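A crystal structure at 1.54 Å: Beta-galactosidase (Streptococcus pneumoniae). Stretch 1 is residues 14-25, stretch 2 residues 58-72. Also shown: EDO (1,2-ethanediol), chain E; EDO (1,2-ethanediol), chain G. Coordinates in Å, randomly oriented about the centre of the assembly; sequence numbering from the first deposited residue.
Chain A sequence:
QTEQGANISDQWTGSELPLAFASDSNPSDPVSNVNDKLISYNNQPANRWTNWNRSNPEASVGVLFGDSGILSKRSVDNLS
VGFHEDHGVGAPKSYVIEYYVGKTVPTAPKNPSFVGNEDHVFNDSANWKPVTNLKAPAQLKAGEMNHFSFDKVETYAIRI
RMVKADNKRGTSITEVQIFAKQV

Stretch 1 (14-25) GSELPLAFASDS
Stretch 2, residues 58-72: EASVGVLFGDSGILS

Antiparallel strands pair through alternating narrow and wide rings, and residues 19-22 and 58-64 of this beta-galactosidase illustrate the rule. Their directions differ by 152° and their axes approach to 4.6 Å. Leu19 pairs with Leu64 and Phe21 with Gly62 as hydrogen-bonded pairs: Leu19 N to Leu64 O is 3.0 Å, Leu64 N to Leu19 O 2.9 Å, Phe21 N to Gly62 O 2.9 Å and Gly62 N to Phe21 O 2.8 Å. The non-hydrogen-bonded pair Ala20-Val63 (CA-CA 4.4 Å) lies between them, and a second, Ala22-Val61 (CA-CA 4.3 Å), follows Phe21-Gly62. Ser23 extends the ladder, its N donating to Ser60 O at 2.9 Å, while its side chain (chi1 p) accepts a hydrogen bond from Ser60 N to Ser23 OG at 3.0 Å. A cis peptide precedes Pro18, and a type I' turn spans Asp67 to Ile70.

Phe21 (chi1 61°, chi2 88°) lays its ring over Gly62, whose CA sits 3.9 Å from the ring centroid; a CB there would clash with Phe21 CZ. Leu17 (m, t) packs against Leu64 and Leu71: Leu64 (t, p) sets its CD2 against Leu17 CD2 at 3.8 Å, an apolar contact, and Leu17 CD1 lies 3.9 Å from Leu71 CB. Leu17 CB packs 3.7 Å from Gly66 CA, where again a side chain would collide. On the Ala20 face, Pro18 CB meets Val63 CG1 at 4.0 Å.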

# COMPACT_ATOMS: atom_id res chain seq x y z
N GLY A 14 0.09 -13.41 14.68
CA GLY A 14 0.31 -14.83 14.42
C GLY A 14 -0.12 -15.26 13.04
O GLY A 14 -0.07 -16.44 12.70
N SER A 15 -0.51 -14.30 12.22
CA SER A 15 -0.92 -14.61 10.85
C SER A 15 0.00 -13.92 9.86
O SER A 15 0.27 -12.76 9.97
CB SER A 15 -2.34 -14.13 10.59
OG SER A 15 -2.75 -14.49 9.27
N GLU A 16 0.43 -14.67 8.87
CA GLU A 16 1.29 -14.17 7.85
C GLU A 16 0.56 -13.14 6.95
O GLU A 16 1.14 -12.18 6.47
CB GLU A 16 1.72 -15.36 7.00
CG GLU A 16 2.66 -14.99 5.88
CD GLU A 16 3.02 -16.15 4.96
OE1 GLU A 16 2.16 -17.05 4.75
OE2 GLU A 16 4.16 -16.16 4.46
N LEU A 17 -0.73 -13.34 6.78
CA LEU A 17 -1.58 -12.57 5.90
C LEU A 17 -2.78 -12.05 6.64
O LEU A 17 -3.31 -12.77 7.57
CB LEU A 17 -2.04 -13.47 4.72
CG LEU A 17 -0.94 -14.06 3.86
CD1 LEU A 17 -1.42 -15.25 3.03
CD2 LEU A 17 -0.33 -13.00 2.98
N PRO A 18 -3.27 -10.89 6.32
CA PRO A 18 -2.84 -10.02 5.21
C PRO A 18 -1.48 -9.42 5.51
O PRO A 18 -1.06 -9.25 6.66
CB PRO A 18 -3.88 -8.94 5.13
CG PRO A 18 -4.83 -9.16 6.26
CD PRO A 18 -4.53 -10.43 6.92
N LEU A 19 -0.75 -9.17 4.42
CA LEU A 19 0.64 -8.70 4.48
C LEU A 19 0.73 -7.48 3.61
O LEU A 19 0.31 -7.49 2.46
CB LEU A 19 1.58 -9.75 3.87
CG LEU A 19 3.05 -9.47 3.64
CD1 LEU A 19 3.74 -9.31 4.99
CD2 LEU A 19 3.65 -10.68 2.94
N ALA A 20 1.26 -6.40 4.17
CA ALA A 20 1.65 -5.22 3.38
C ALA A 20 2.95 -5.49 2.67
O ALA A 20 3.87 -6.18 3.17
CB ALA A 20 1.80 -4.01 4.29
N PHE A 21 3.09 -4.94 1.47
CA PHE A 21 4.33 -5.09 0.70
C PHE A 21 4.59 -3.75 -0.01
O PHE A 21 3.70 -2.93 -0.21
CB PHE A 21 4.20 -6.25 -0.30
CG PHE A 21 3.10 -6.06 -1.34
CD1 PHE A 21 3.33 -5.39 -2.53
CD2 PHE A 21 1.81 -6.61 -1.14
CE1 PHE A 21 2.36 -5.26 -3.47
CE2 PHE A 21 0.85 -6.44 -2.07
CZ PHE A 21 1.10 -5.74 -3.23
N ALA A 22 5.87 -3.53 -0.37
CA ALA A 22 6.28 -2.36 -1.09
C ALA A 22 7.34 -2.70 -2.07
O ALA A 22 8.09 -3.65 -1.87
CB ALA A 22 6.80 -1.30 -0.16
N SER A 23 7.40 -1.95 -3.16
CA SER A 23 8.50 -2.17 -4.13
C SER A 23 9.87 -1.87 -3.49
O SER A 23 10.86 -2.54 -3.78
CB SER A 23 8.26 -1.28 -5.33
OG SER A 23 8.12 0.06 -4.99
N ASP A 24 9.93 -0.86 -2.65
CA ASP A 24 11.11 -0.41 -1.96
C ASP A 24 10.68 0.42 -0.77
O ASP A 24 9.56 1.00 -0.72
CB ASP A 24 12.01 0.42 -2.89
CG ASP A 24 13.35 0.66 -2.34
OD1 ASP A 24 13.93 -0.23 -1.73
OD2 ASP A 24 13.87 1.83 -2.57
N SER A 25 11.56 0.54 0.23
CA SER A 25 11.34 1.30 1.40
C SER A 25 12.58 1.94 2.01
O SER A 25 13.67 1.36 1.89
CB SER A 25 10.72 0.44 2.53
OG SER A 25 9.61 -0.34 2.06
N GLU A 58 9.62 6.66 -7.75
CA GLU A 58 8.37 5.91 -7.76
C GLU A 58 8.46 4.68 -6.90
O GLU A 58 9.45 3.97 -6.91
CB GLU A 58 7.99 5.50 -9.18
CG GLU A 58 6.55 4.90 -9.31
CD GLU A 58 6.13 4.42 -10.69
OE1 GLU A 58 6.82 3.62 -11.31
OE2 GLU A 58 5.00 4.76 -11.10
N ALA A 59 7.42 4.44 -6.07
CA ALA A 59 7.31 3.15 -5.37
C ALA A 59 5.84 2.81 -5.17
O ALA A 59 4.99 3.67 -5.23
CB ALA A 59 8.00 3.24 -3.99
N SER A 60 5.57 1.55 -4.93
CA SER A 60 4.21 1.07 -4.66
C SER A 60 4.19 0.46 -3.28
O SER A 60 5.15 -0.11 -2.77
CB SER A 60 3.78 0.05 -5.70
OG SER A 60 4.66 -1.02 -5.89
N VAL A 61 3.00 0.57 -2.68
CA VAL A 61 2.62 -0.06 -1.42
C VAL A 61 1.31 -0.79 -1.64
O VAL A 61 0.38 -0.20 -2.23
CB VAL A 61 2.40 1.02 -0.36
CG1 VAL A 61 1.78 0.44 0.90
CG2 VAL A 61 3.75 1.71 -0.00
N GLY A 62 1.21 -2.02 -1.19
CA GLY A 62 -0.02 -2.73 -1.34
C GLY A 62 -0.24 -3.73 -0.27
O GLY A 62 0.53 -3.79 0.72
N VAL A 63 -1.39 -4.43 -0.36
CA VAL A 63 -1.78 -5.46 0.58
C VAL A 63 -2.07 -6.73 -0.19
O VAL A 63 -2.80 -6.68 -1.16
CB VAL A 63 -3.00 -5.00 1.42
CG1 VAL A 63 -3.43 -6.13 2.34
CG2 VAL A 63 -2.66 -3.73 2.20
N LEU A 64 -1.52 -7.82 0.29
CA LEU A 64 -1.74 -9.17 -0.16
C LEU A 64 -2.71 -9.82 0.84
O LEU A 64 -2.37 -9.91 2.01
CB LEU A 64 -0.45 -9.97 -0.19
CG LEU A 64 -0.53 -11.43 -0.56
CD1 LEU A 64 -1.16 -11.57 -1.97
CD2 LEU A 64 0.88 -12.03 -0.54
N PHE A 65 -3.87 -10.21 0.38
CA PHE A 65 -4.95 -10.60 1.30
C PHE A 65 -4.85 -11.97 1.87
O PHE A 65 -4.27 -12.90 1.29
CB PHE A 65 -6.29 -10.45 0.61
CG PHE A 65 -6.56 -9.06 0.18
CD1 PHE A 65 -6.62 -7.99 1.07
CD2 PHE A 65 -6.68 -8.73 -1.16
CE1 PHE A 65 -6.83 -6.72 0.67
CE2 PHE A 65 -6.86 -7.44 -1.57
CZ PHE A 65 -6.93 -6.39 -0.67
N GLY A 66 -5.47 -12.16 3.05
CA GLY A 66 -5.53 -13.48 3.63
C GLY A 66 -6.93 -13.68 4.22
O GLY A 66 -7.65 -12.78 4.42
N ASP A 67 -7.25 -14.95 4.43
CA ASP A 67 -8.44 -15.36 5.23
C ASP A 67 -7.95 -16.44 6.15
O ASP A 67 -7.47 -17.48 5.73
CB ASP A 67 -9.50 -15.84 4.28
CG ASP A 67 -10.77 -16.32 4.98
OD1 ASP A 67 -10.83 -16.24 6.23
OD2 ASP A 67 -11.69 -16.66 4.21
N SER A 68 -8.09 -16.22 7.44
CA SER A 68 -7.82 -17.26 8.43
C SER A 68 -6.44 -17.82 8.35
O SER A 68 -6.18 -18.97 8.67
CB SER A 68 -8.87 -18.38 8.32
OG SER A 68 -10.19 -17.80 8.33
N GLY A 69 -5.50 -16.92 7.98
CA GLY A 69 -4.08 -17.25 7.97
C GLY A 69 -3.50 -17.65 6.68
O GLY A 69 -2.26 -17.82 6.61
N ILE A 70 -4.34 -17.89 5.66
CA ILE A 70 -3.85 -18.30 4.37
C ILE A 70 -4.29 -17.36 3.25
O ILE A 70 -5.17 -16.54 3.39
CB ILE A 70 -4.16 -19.75 4.05
CG1 ILE A 70 -5.61 -19.86 3.73
CG2 ILE A 70 -3.64 -20.68 5.17
CD1 ILE A 70 -5.94 -21.23 3.18
N LEU A 71 -3.58 -17.42 2.13
CA LEU A 71 -3.87 -16.57 1.01
C LEU A 71 -5.33 -16.62 0.58
O LEU A 71 -5.92 -17.70 0.53
CB LEU A 71 -2.94 -16.93 -0.17
CG LEU A 71 -3.14 -16.09 -1.43
CD1 LEU A 71 -2.56 -14.68 -1.32
CD2 LEU A 71 -2.49 -16.78 -2.61
N SER A 72 -5.90 -15.50 0.22
CA SER A 72 -7.29 -15.41 -0.25
C SER A 72 -7.46 -14.32 -1.22
O SER A 72 -6.87 -13.24 -1.08
CB SER A 72 -8.18 -15.15 0.94
OG SER A 72 -9.55 -15.21 0.55
C1 EDO E . 6.36 -4.37 -6.76
O1 EDO E . 7.64 -4.61 -6.39
C2 EDO E . 5.51 -4.43 -5.42
O2 EDO E . 4.41 -3.71 -5.61
C1 EDO G . 1.90 -9.80 8.76
O1 EDO G . 2.77 -10.91 8.63
C2 EDO G . 2.71 -8.82 9.59
O2 EDO G . 3.45 -7.94 8.67
O HOH W 1 -0.73 -17.48 8.82
O HOH W 2 -0.14 -18.68 5.18
O HOH W 3 -5.58 -14.20 7.37
O HOH W 4 10.27 1.53 -5.86